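Long-range contact in methyl-accepting/DNA response regulator (Bacillus cereus, PDB 3D6W), which probably binds DNA through this LytTR domain, as part of a putative response regulator of phosphorelay signalling: residues V16-D28 and F58-H71. Numbering follows the deposited sequence.
With FMT (formic acid), chain E.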
loop_
_atom_site.group_PDB
_atom_site.type_symbol
_atom_site.label_atom_id
_atom_site.label_comp_id
_atom_site.label_asym_id
_atom_site.label_seq_id
_atom_site.Cartn_x
_atom_site.Cartn_y
_atom_site.Cartn_z
ATOM N N VAL A 16 -10.515 4.443 13.403
ATOM C CA VAL A 16 -9.427 5.223 12.793
ATOM C C VAL A 16 -8.398 4.201 12.248
ATOM O O VAL A 16 -8.065 3.266 12.947
ATOM C CB VAL A 16 -8.795 6.158 13.871
ATOM C CG1 VAL A 16 -7.671 7.017 13.288
ATOM C CG2 VAL A 16 -9.856 7.015 14.493
ATOM N N PRO A 17 -7.928 4.352 11.008
ATOM C CA PRO A 17 -6.878 3.479 10.514
ATOM C C PRO A 17 -5.588 3.681 11.273
ATOM O O PRO A 17 -5.311 4.792 11.714
ATOM C CB PRO A 17 -6.650 3.945 9.060
ATOM C CG PRO A 17 -7.647 4.912 8.760
ATOM C CD PRO A 17 -8.320 5.363 10.010
ATOM N N PHE A 18 -4.798 2.639 11.419
ATOM C CA PHE A 18 -3.504 2.753 12.098
ATOM C C PHE A 18 -2.656 3.885 11.525
ATOM O O PHE A 18 -1.953 4.577 12.255
ATOM C CB PHE A 18 -2.709 1.436 12.033
ATOM C CG PHE A 18 -3.271 0.326 12.893
ATOM C CD1 PHE A 18 -4.166 0.577 13.940
ATOM C CD2 PHE A 18 -2.871 -0.969 12.680
ATOM C CE1 PHE A 18 -4.672 -0.453 14.728
ATOM C CE2 PHE A 18 -3.368 -2.009 13.472
ATOM C CZ PHE A 18 -4.281 -1.737 14.489
ATOM N N SER A 19 -2.762 4.072 10.214
ATOM C CA SER A 19 -1.987 5.069 9.490
ATOM C C SER A 19 -2.251 6.523 9.952
ATOM O O SER A 19 -1.408 7.387 9.777
ATOM C CB SER A 19 -2.263 4.899 7.978
ATOM O OG SER A 19 -3.510 5.476 7.599
ATOM N N LYS A 20 -3.419 6.761 10.546
ATOM C CA LYS A 20 -3.827 8.044 11.020
ATOM C C LYS A 20 -3.589 8.238 12.516
ATOM O O LYS A 20 -3.797 9.339 13.060
ATOM C CB LYS A 20 -5.311 8.255 10.708
ATOM C CG LYS A 20 -5.662 8.100 9.239
ATOM C CD LYS A 20 -5.934 9.412 8.537
ATOM C CE LYS A 20 -7.473 9.695 8.405
ATOM N NZ LYS A 20 -7.884 11.154 8.770
ATOM N N VAL A 21 -3.124 7.198 13.193
ATOM C CA VAL A 21 -2.730 7.332 14.614
ATOM C C VAL A 21 -1.316 7.930 14.706
ATOM O O VAL A 21 -0.363 7.356 14.135
ATOM C CB VAL A 21 -2.797 5.965 15.356
ATOM C CG1 VAL A 21 -2.449 6.118 16.876
ATOM C CG2 VAL A 21 -4.190 5.327 15.123
HETATM N N MSE A 22 -1.202 9.058 15.395
HETATM C CA MSE A 22 0.045 9.778 15.549
HETATM C C MSE A 22 0.855 9.274 16.758
HETATM O O MSE A 22 2.060 9.085 16.675
HETATM C CB MSE A 22 -0.243 11.284 15.708
HETATM C CG MSE A 22 -0.989 11.881 14.565
HETATM SE SE MSE A 22 -1.341 13.786 14.633
HETATM C CE MSE A 22 -2.312 13.685 16.312
ATOM N N TYR A 23 0.156 9.101 17.872
ATOM C CA TYR A 23 0.709 8.595 19.120
ATOM C C TYR A 23 -0.411 8.124 20.086
ATOM O O TYR A 23 -1.616 8.347 19.863
ATOM C CB TYR A 23 1.663 9.624 19.787
ATOM C CG TYR A 23 0.994 10.879 20.324
ATOM C CD1 TYR A 23 0.873 12.015 19.544
ATOM C CD2 TYR A 23 0.509 10.920 21.635
ATOM C CE1 TYR A 23 0.277 13.128 20.032
ATOM C CE2 TYR A 23 -0.101 12.013 22.130
ATOM C CZ TYR A 23 -0.233 13.129 21.325
ATOM O OH TYR A 23 -0.860 14.259 21.840
ATOM N N LEU A 24 -0.007 7.368 21.094
ATOM C CA LEU A 24 -0.918 6.912 22.134
ATOM C C LEU A 24 -0.290 7.383 23.420
ATOM O O LEU A 24 0.943 7.405 23.539
ATOM C CB LEU A 24 -1.118 5.374 22.150
ATOM C CG LEU A 24 -1.816 4.670 20.984
ATOM C CD1 LEU A 24 -0.870 4.391 19.792
ATOM C CD2 LEU A 24 -2.368 3.382 21.425
ATOM N N GLU A 25 -1.127 7.803 24.364
ATOM C CA GLU A 25 -0.638 8.299 25.645
ATOM C C GLU A 25 -1.376 7.682 26.830
ATOM O O GLU A 25 -2.621 7.731 26.880
ATOM C CB GLU A 25 -0.751 9.820 25.733
ATOM C CG GLU A 25 -0.296 10.357 27.108
ATOM C CD GLU A 25 -0.305 11.855 27.203
ATOM O OE1 GLU A 25 0.378 12.398 28.126
ATOM O OE2 GLU A 25 -0.978 12.460 26.342
ATOM N N ALA A 26 -0.602 7.123 27.772
ATOM C CA ALA A 26 -1.125 6.723 29.089
ATOM C C ALA A 26 -1.159 7.963 29.991
ATOM O O ALA A 26 -0.150 8.621 30.264
ATOM C CB ALA A 26 -0.291 5.626 29.714
ATOM N N LYS A 27 -2.348 8.293 30.432
ATOM C CA LYS A 27 -2.565 9.515 31.188
ATOM C C LYS A 27 -3.813 9.359 32.032
ATOM O O LYS A 27 -4.831 8.860 31.565
ATOM C CB LYS A 27 -2.740 10.678 30.213
ATOM C CG LYS A 27 -2.907 12.040 30.822
ATOM C CD LYS A 27 -3.622 12.948 29.854
ATOM C CE LYS A 27 -3.339 14.386 30.179
ATOM N NZ LYS A 27 -4.598 15.191 30.184
ATOM N N ASP A 28 -3.716 9.778 33.289
ATOM C CA ASP A 28 -4.855 9.753 34.207
ATOM C C ASP A 28 -5.565 8.353 34.202
ATOM O O ASP A 28 -6.802 8.286 34.232
ATOM C CB ASP A 28 -5.817 10.875 33.818
ATOM C CG ASP A 28 -5.175 12.298 33.894
ATOM O OD1 ASP A 28 -4.473 12.628 34.886
ATOM O OD2 ASP A 28 -5.426 13.104 32.960
ATOM N N PHE A 58 5.165 1.674 14.800
ATOM C CA PHE A 58 4.898 2.095 16.178
ATOM C C PHE A 58 6.045 1.696 17.094
ATOM O O PHE A 58 6.595 0.642 16.955
ATOM C CB PHE A 58 3.554 1.509 16.630
ATOM C CG PHE A 58 2.369 2.107 15.886
ATOM C CD1 PHE A 58 1.893 1.524 14.720
ATOM C CD2 PHE A 58 1.788 3.302 16.307
ATOM C CE1 PHE A 58 0.825 2.088 14.014
ATOM C CE2 PHE A 58 0.751 3.864 15.623
ATOM C CZ PHE A 58 0.262 3.259 14.470
ATOM N N ILE A 59 6.446 2.596 17.994
ATOM C CA ILE A 59 7.468 2.299 18.998
ATOM C C ILE A 59 7.124 2.908 20.354
ATOM O O ILE A 59 6.854 4.079 20.453
ATOM C CB ILE A 59 8.907 2.767 18.540
ATOM C CG1 ILE A 59 9.982 2.250 19.524
ATOM C CG2 ILE A 59 9.011 4.289 18.485
ATOM C CD1 ILE A 59 11.410 2.308 19.005
ATOM N N ARG A 60 7.123 2.086 21.392
ATOM C CA ARG A 60 7.204 2.558 22.757
ATOM C C ARG A 60 8.486 3.366 22.997
ATOM O O ARG A 60 9.599 2.855 22.899
ATOM C CB ARG A 60 7.147 1.393 23.739
ATOM C CG ARG A 60 6.873 1.830 25.167
ATOM C CD ARG A 60 5.399 2.034 25.418
ATOM N NE ARG A 60 5.114 2.164 26.844
ATOM C CZ ARG A 60 4.830 1.164 27.678
ATOM N NH1 ARG A 60 4.756 -0.092 27.262
ATOM N NH2 ARG A 60 4.559 1.430 28.946
ATOM N N CYS A 61 8.299 4.644 23.337
ATOM C CA CYS A 61 9.409 5.565 23.522
ATOM C C CYS A 61 9.477 6.183 24.909
ATOM O O CYS A 61 10.374 6.956 25.196
ATOM C CB CYS A 61 9.338 6.654 22.453
ATOM S SG CYS A 61 7.918 7.713 22.542
ATOM N N HIS A 62 8.551 5.803 25.775
ATOM C CA HIS A 62 8.386 6.408 27.088
ATOM C C HIS A 62 7.377 5.504 27.768
ATOM O O HIS A 62 6.568 4.924 27.085
ATOM C CB HIS A 62 7.818 7.810 26.882
ATOM C CG HIS A 62 7.764 8.659 28.113
ATOM N ND1 HIS A 62 6.851 8.449 29.125
ATOM C CD2 HIS A 62 8.449 9.775 28.453
ATOM C CE1 HIS A 62 6.984 9.390 30.038
ATOM N NE2 HIS A 62 7.938 10.217 29.652
ATOM N N ARG A 63 7.417 5.387 29.099
ATOM C CA ARG A 63 6.457 4.561 29.864
ATOM C C ARG A 63 5.016 4.969 29.646
ATOM O O ARG A 63 4.109 4.194 29.911
ATOM C CB ARG A 63 6.774 4.557 31.382
ATOM C CG ARG A 63 6.603 5.898 32.103
ATOM C CD ARG A 63 6.621 5.773 33.656
ATOM N NE ARG A 63 5.552 6.650 34.153
ATOM C CZ ARG A 63 4.430 6.255 34.760
ATOM N NH1 ARG A 63 4.212 4.989 35.083
ATOM N NH2 ARG A 63 3.524 7.157 35.086
ATOM N N SER A 64 4.816 6.185 29.173
ATOM C CA SER A 64 3.484 6.750 28.949
ATOM C C SER A 64 3.124 6.998 27.459
ATOM O O SER A 64 2.014 7.453 27.183
ATOM C CB SER A 64 3.386 8.076 29.737
ATOM O OG SER A 64 3.044 7.837 31.116
ATOM N N PHE A 65 4.021 6.684 26.513
ATOM C CA PHE A 65 3.801 6.977 25.080
ATOM C C PHE A 65 4.195 5.874 24.147
ATOM O O PHE A 65 5.279 5.278 24.282
ATOM C CB PHE A 65 4.605 8.201 24.639
ATOM C CG PHE A 65 4.137 9.475 25.258
ATOM C CD1 PHE A 65 4.667 9.908 26.468
ATOM C CD2 PHE A 65 3.141 10.237 24.640
ATOM C CE1 PHE A 65 4.181 11.121 27.084
ATOM C CE2 PHE A 65 2.677 11.419 25.216
ATOM C CZ PHE A 65 3.205 11.861 26.444
ATOM N N ILE A 66 3.314 5.621 23.174
ATOM C CA ILE A 66 3.685 4.932 21.949
ATOM C C ILE A 66 3.571 5.940 20.772
ATOM O O ILE A 66 2.560 6.616 20.610
ATOM C CB ILE A 66 2.820 3.685 21.660
ATOM C CG1 ILE A 66 2.987 2.620 22.757
ATOM C CG2 ILE A 66 3.142 3.128 20.217
ATOM C CD1 ILE A 66 2.018 1.527 22.660
ATOM N N VAL A 67 4.637 6.053 19.978
ATOM C CA VAL A 67 4.646 6.964 18.835
ATOM C C VAL A 67 4.575 6.201 17.483
ATOM O O VAL A 67 5.104 5.053 17.328
ATOM C CB VAL A 67 5.876 7.948 18.915
ATOM C CG1 VAL A 67 7.189 7.264 18.550
ATOM C CG2 VAL A 67 5.656 9.212 18.022
ATOM N N ASN A 68 3.918 6.821 16.512
ATOM C CA ASN A 68 3.978 6.369 15.102
ATOM C C ASN A 68 5.107 7.117 14.413
ATOM O O ASN A 68 5.012 8.312 14.208
ATOM C CB ASN A 68 2.642 6.683 14.394
ATOM C CG ASN A 68 2.513 6.031 13.035
ATOM O OD1 ASN A 68 3.482 5.693 12.424
ATOM N ND2 ASN A 68 1.288 5.905 12.553
ATOM N N VAL A 69 6.154 6.399 14.021
ATOM C CA VAL A 69 7.337 7.014 13.405
ATOM C C VAL A 69 6.979 7.705 12.092
ATOM O O VAL A 69 7.735 8.571 11.625
ATOM C CB VAL A 69 8.518 5.995 13.200
ATOM C CG1 VAL A 69 8.780 5.175 14.517
ATOM C CG2 VAL A 69 8.247 5.065 12.057
ATOM N N ASN A 70 5.827 7.366 11.499
ATOM C CA ASN A 70 5.428 8.013 10.257
ATOM C C ASN A 70 4.841 9.387 10.420
ATOM O O ASN A 70 4.671 10.109 9.437
ATOM C CB ASN A 70 4.487 7.104 9.474
ATOM C CG ASN A 70 5.205 5.850 8.997
ATOM O OD1 ASN A 70 6.156 5.927 8.195
ATOM N ND2 ASN A 70 4.805 4.700 9.534
ATOM N N HIS A 71 4.509 9.748 11.659
ATOM C CA HIS A 71 4.099 11.107 11.982
ATOM C C HIS A 71 5.168 11.911 12.648
ATOM O O HIS A 71 4.942 13.052 12.970
ATOM C CB HIS A 71 2.845 11.090 12.804
ATOM C CG HIS A 71 1.692 10.509 12.072
ATOM N ND1 HIS A 71 0.863 11.268 11.282
ATOM C CD2 HIS A 71 1.252 9.234 11.966
ATOM C CE1 HIS A 71 -0.054 10.486 10.731
ATOM N NE2 HIS A 71 0.160 9.244 11.135
HETATM C C FMT E . 10.077 6.109 31.751
HETATM O O1 FMT E . 11.125 6.638 32.193
HETATM O O2 FMT E . 9.882 6.054 30.518
#
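N68 and H71 reach V21 and S19 through different first torsions. In N68, CG stands anti to the backbone N (chi1 -169°), which carries the amide to the V21 carbonyl. N68 ND2 donates to V21 O at 2.7 Å, almost in line with the C=O bond. N68 OD1 turns back to accept from N70 N, closing an Asx turn that helps hold the amide plane. H71 has CG beside its own N (chi1 -63°), which turns the NE2 edge of its ring to the carbonyl of S19 in the 3-10 segment 18-20. H71 NE2 donates a hydrogen bond to S19 O at 2.8 Å, with the acceptor in the ring plane. Selenomethionine M22 lays CG over one face of the H71 ring, a CH-pi contact 4.0 Å from the ring centroid.

Beyond these side chains, strands 21-27 and 65-68 pair antiparallel. L24 and I66 form a hydrogen-bonded pair, and A26 N donates to S64 O at 2.7 Å. Y23 and E25 run alongside F65 on one face. The extended E25 chain brings OE1 to 3.3 Å from F65 CZ. On the other face, L24 CD1 packs on I66 CB at 4.2 Å.

The pairing joins strands 39-42, 30-35 and 21-27 to the hairpin 58-68 in the antiparallel sheet of this LytTR domain. Helix 46-52 packs on L24 and A26, while helix 100-107 covers I59.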